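PDB 1OYJ: glutathione s-transferase from Oryza sativa, which conjugates reduced glutathione to a wide range of hydrophobic electrophiles, herbicides among them, as a tau-family glutathione transferase. Local coordinates for the interface of chains A and B. Coordinates in Å, arbitrary orientation; residue numbers count along the deposited sequence, not the author numbering. Chains: chain A/B, glutathione s-transferase.

Contact 1: the interface of chains A and B. Residues chain A 78-79, 81, 91, 101; chain B 90-91, 98, 101, 105.
The methyl group of B:Ala98, in the first turn of helix 97-124, packs against the C-terminal end of helix 69-79 of the other subunit: its CB lies 3.8 Å from CA of A:Ala79 and also meets CB of A:Asp78. The CB of B:Ala90 extends this apolar centre, lying 4.0 Å from CG of A:Asp78 and over one face of the B:Arg101 guanidinium, offset toward its rim. Beside it, the ring carbons of A:Pro81 touch the amide tip of B:Asn91, a side chain too poorly ordered to bear weight.

Farther out, the carboxylate of A:Asp78 forms salt bridges with two arginines through one oxygen. B:Arg101 crosses the aspartate at about a right angle, its chain bent at chi3 (75°), and gives its NE-H to OD1 at 3.1 Å from well above the carboxylate plane. B:Arg105, extended from CG to NE, comes tip to tip, and its NH2 reaches OD1 at 3.2 Å on the syn side, with the two planes only 29° apart. The donors approach from opposite faces, so OD1 is gripped from both sides.

The other oxygen, OD2, binds water 1 at 2.7 Å. The same water meets NH2 of B:Arg101 in a nearly straight bond (174° at H), as well as NH1 of B:Arg105; its link to A:Arg101 is weak. NH2 of A:Arg101 and NH2 of B:Arg101 stand 4.2 Å apart, a like-charge pair that the aspartate and water probably ease. By tying the end of helix 69-79 to helix 97-124 of its neighbour, this site is likely to help hold the two-fold pairing of the subunits, as in the dimers typical of soluble glutathione transferases.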
# COMPACT_ATOMS: atom_id res chain seq x y z
N ASP A 78 -0.17 -16.51 -0.65
CA ASP A 78 1.15 -17.03 -1.04
C ASP A 78 1.54 -18.21 -0.22
O ASP A 78 2.11 -19.16 -0.73
CB ASP A 78 2.27 -15.97 -0.94
CG ASP A 78 2.16 -14.87 -1.99
OD1 ASP A 78 2.80 -13.81 -1.74
OD2 ASP A 78 1.50 -14.99 -3.06
N ALA A 79 1.28 -18.13 1.07
CA ALA A 79 1.71 -19.18 1.97
C ALA A 79 0.80 -20.39 2.01
O ALA A 79 1.23 -21.43 2.45
CB ALA A 79 1.89 -18.63 3.32
N PRO A 81 -1.25 -22.02 -0.76
CA PRO A 81 -1.70 -22.09 -2.15
C PRO A 81 -2.82 -23.06 -2.39
O PRO A 81 -3.49 -22.99 -3.43
CB PRO A 81 -0.43 -22.55 -2.89
CG PRO A 81 0.21 -23.37 -1.87
CD PRO A 81 0.15 -22.46 -0.64
N ASN A 91 -0.30 -17.74 -12.05
CA ASN A 91 0.32 -19.05 -12.22
C ASN A 91 -0.51 -19.91 -13.18
O ASN A 91 -0.37 -21.13 -13.21
CB ASN A 91 0.46 -19.81 -10.86
CG ASN A 91 0.71 -18.87 -9.64
OD1 ASN A 91 0.09 -17.81 -9.51
ND2 ASN A 91 1.59 -19.31 -8.72
N ARG A 101 -5.15 -8.93 -11.13
CA ARG A 101 -4.39 -8.66 -9.90
C ARG A 101 -4.04 -7.20 -9.68
O ARG A 101 -4.14 -6.71 -8.50
CB ARG A 101 -3.13 -9.49 -9.84
CG ARG A 101 -3.34 -10.97 -9.63
CD ARG A 101 -2.07 -11.85 -9.97
NE ARG A 101 -1.03 -11.78 -8.96
CZ ARG A 101 -0.95 -12.59 -7.91
NH1 ARG A 101 -1.88 -13.52 -7.72
NH2 ARG A 101 0.03 -12.48 -7.02
N ALA B 90 6.21 -17.16 -5.59
CA ALA B 90 5.64 -17.92 -4.47
C ALA B 90 5.71 -19.42 -4.67
O ALA B 90 6.28 -20.12 -3.85
CB ALA B 90 4.19 -17.49 -4.21
N ASN B 91 5.11 -19.95 -5.73
CA ASN B 91 5.24 -21.40 -5.89
C ASN B 91 6.33 -21.83 -6.90
O ASN B 91 6.88 -22.93 -6.76
CB ASN B 91 3.88 -22.09 -6.04
CG ASN B 91 3.06 -21.97 -4.76
OD1 ASN B 91 3.21 -22.77 -3.83
ND2 ASN B 91 2.23 -20.92 -4.69
N ALA B 98 7.18 -17.14 0.26
CA ALA B 98 5.97 -16.49 0.71
C ALA B 98 6.33 -15.42 1.73
O ALA B 98 5.90 -14.30 1.63
CB ALA B 98 5.04 -17.56 1.35
N ARG B 101 8.35 -12.49 0.24
CA ARG B 101 7.51 -11.58 -0.41
C ARG B 101 6.79 -10.65 0.51
O ARG B 101 6.57 -9.47 0.17
CB ARG B 101 6.46 -12.35 -1.23
CG ARG B 101 7.03 -12.99 -2.46
CD ARG B 101 6.17 -14.05 -3.15
NE ARG B 101 5.05 -13.54 -3.90
CZ ARG B 101 5.10 -13.29 -5.20
NH1 ARG B 101 6.24 -13.50 -5.84
NH2 ARG B 101 4.02 -12.89 -5.87
N ARG B 105 7.05 -6.62 0.52
CA ARG B 105 5.94 -5.72 0.40
C ARG B 105 5.87 -4.76 1.60
O ARG B 105 5.53 -3.62 1.45
CB ARG B 105 4.66 -6.51 0.30
CG ARG B 105 4.57 -7.25 -1.01
CD ARG B 105 3.30 -7.93 -1.18
NE ARG B 105 3.13 -8.48 -2.50
CZ ARG B 105 2.93 -9.73 -2.76
NH1 ARG B 105 2.82 -10.12 -4.01
NH2 ARG B 105 2.85 -10.62 -1.80
O HOH W 1 1.45 -12.74 -4.50

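Contact 2: the interface of chains A and B. Residues chain A 65-67, 71, 75; chain B 98-99, 102, 105-106.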
# COMPACT_ATOMS: atom_id res chain seq x y z
N PRO A 65 6.51 -12.93 12.31
CA PRO A 65 5.46 -11.92 12.08
C PRO A 65 5.34 -11.37 10.68
O PRO A 65 6.32 -11.29 9.96
CB PRO A 65 5.84 -10.80 13.04
CG PRO A 65 7.36 -10.81 12.99
CD PRO A 65 7.72 -12.35 12.93
N VAL A 66 4.11 -11.01 10.32
CA VAL A 66 3.75 -10.37 9.08
C VAL A 66 2.76 -9.28 9.53
O VAL A 66 1.75 -9.60 10.24
CB VAL A 66 3.03 -11.33 8.16
CG1 VAL A 66 2.76 -10.63 6.79
CG2 VAL A 66 3.82 -12.57 7.86
N SER A 67 3.13 -8.02 9.29
CA SER A 67 2.29 -6.90 9.59
C SER A 67 1.75 -6.24 8.30
O SER A 67 2.28 -6.50 7.20
CB SER A 67 3.08 -5.92 10.44
OG SER A 67 3.51 -6.52 11.67
N VAL A 71 -0.82 -6.79 3.33
CA VAL A 71 0.34 -7.64 3.20
C VAL A 71 -0.02 -9.06 3.75
O VAL A 71 0.29 -10.06 3.10
CB VAL A 71 1.63 -7.00 3.91
CG1 VAL A 71 2.82 -8.02 3.88
CG2 VAL A 71 2.04 -5.71 3.25
N TYR A 75 -0.21 -12.58 1.82
CA TYR A 75 0.55 -13.67 2.42
C TYR A 75 -0.29 -14.94 2.56
O TYR A 75 0.18 -16.07 2.28
CB TYR A 75 1.24 -13.23 3.73
CG TYR A 75 2.04 -14.32 4.44
CD1 TYR A 75 3.29 -14.71 3.96
CD2 TYR A 75 1.51 -15.02 5.53
CE1 TYR A 75 4.01 -15.74 4.60
CE2 TYR A 75 2.22 -16.04 6.15
CZ TYR A 75 3.46 -16.39 5.70
OH TYR A 75 4.14 -17.39 6.34
N ALA B 98 7.18 -17.14 0.26
CA ALA B 98 5.97 -16.49 0.71
C ALA B 98 6.33 -15.42 1.73
O ALA B 98 5.90 -14.30 1.63
CB ALA B 98 5.04 -17.56 1.35
N TYR B 99 7.18 -15.80 2.70
CA TYR B 99 7.59 -14.90 3.74
C TYR B 99 8.51 -13.80 3.17
O TYR B 99 8.45 -12.66 3.57
CB TYR B 99 8.28 -15.67 4.91
CG TYR B 99 8.37 -14.83 6.14
CD1 TYR B 99 7.30 -14.70 7.00
CD2 TYR B 99 9.53 -14.17 6.46
CE1 TYR B 99 7.36 -13.90 8.11
CE2 TYR B 99 9.62 -13.36 7.58
CZ TYR B 99 8.53 -13.21 8.40
OH TYR B 99 8.59 -12.42 9.52
N ALA B 102 6.27 -11.19 1.61
CA ALA B 102 5.59 -10.33 2.55
C ALA B 102 6.53 -9.33 3.13
O ALA B 102 6.24 -8.15 3.18
CB ALA B 102 4.96 -11.19 3.66
N ARG B 105 7.05 -6.62 0.52
CA ARG B 105 5.94 -5.72 0.40
C ARG B 105 5.87 -4.76 1.60
O ARG B 105 5.53 -3.62 1.45
CB ARG B 105 4.66 -6.51 0.30
CG ARG B 105 4.57 -7.25 -1.01
CD ARG B 105 3.30 -7.93 -1.18
NE ARG B 105 3.13 -8.48 -2.50
CZ ARG B 105 2.93 -9.73 -2.76
NH1 ARG B 105 2.82 -10.12 -4.01
NH2 ARG B 105 2.85 -10.62 -1.80
N PHE B 106 6.12 -5.30 2.77
CA PHE B 106 6.16 -4.49 4.00
C PHE B 106 7.12 -3.33 3.91
O PHE B 106 6.81 -2.21 4.24
CB PHE B 106 6.58 -5.35 5.21
CG PHE B 106 6.56 -4.59 6.50
CD1 PHE B 106 5.40 -4.45 7.21
CD2 PHE B 106 7.74 -3.96 6.98
CE1 PHE B 106 5.34 -3.75 8.38
CE2 PHE B 106 7.72 -3.26 8.16
CZ PHE B 106 6.49 -3.14 8.88
O HOH W 2 2.58 -10.45 1.15
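In A:Tyr75, CG stands anti to the backbone N (chi1 179°), which brings the ring edge-on to the backbone of B:Ala98 and B:Tyr99 in the first turn of helix 97-124 of chain B. B:Tyr99 likewise has CG anti to its own N and carries its phenol back toward strand 64-67 of chain A.

At the edge of the A:Tyr75 ring, the carbonyl carbon of B:Ala98 and the backbone N of B:Tyr99 lie in the ring plane, and CE1 comes 3.7 Å from that N. Over the centre of one ring face sits CG2 of A:Val66, at a height of 4.0 Å; the same methyl touches CE1 of B:Tyr99, whose side chain runs past the valine in the opposite direction. One methyl of A:Val66 therefore meets a tyrosine of each subunit, lying over the face of A:Tyr75 and alongside CE1 of B:Tyr99. CG1 of A:Val66 and CG1 of A:Val71 both pack on the methyl of B:Ala102, the latter at 3.8 Å, and CG2 of A:Val71 rests on CB of B:Arg105. At the far end, CB of A:Ser67 touches CE1 of B:Phe106 at 3.7 Å.

Polar contacts border this apolar strip. The phenol OH of B:Tyr99 donates to the carbonyl O of A:Pro65 at 2.6 Å, with a C=O...O angle of 141° and the donor tilted 18° from the carbonyl plane. An alanine in place of B:Tyr99 would probably leave the A:Pro65 carbonyl without this donor and open a gap beside CG2 of A:Val66. At the opposite border, water 2 joins NH2 of B:Arg105 to helix 69-79, lying 3.0 Å from the carbonyl O of A:Val71.

Contact 1 and contact 2 are neighbouring stretches of one continuous interface, the centres of their C-alpha atoms about 10 Å apart. Both place helix 69-79 of chain A against helix 97-124 of chain B, and they share B:Ala98 and B:Arg105. The latter spans the two with one side chain: its guanidinium serves both, meeting the carboxylate and a water in contact 1 and another water in contact 2, while its CB joins the apolar packing of contact 2. Contact 2 also brings in strand 64-67. Two-fold symmetry repeats both with the chains exchanged, so each subunit supplies both surfaces.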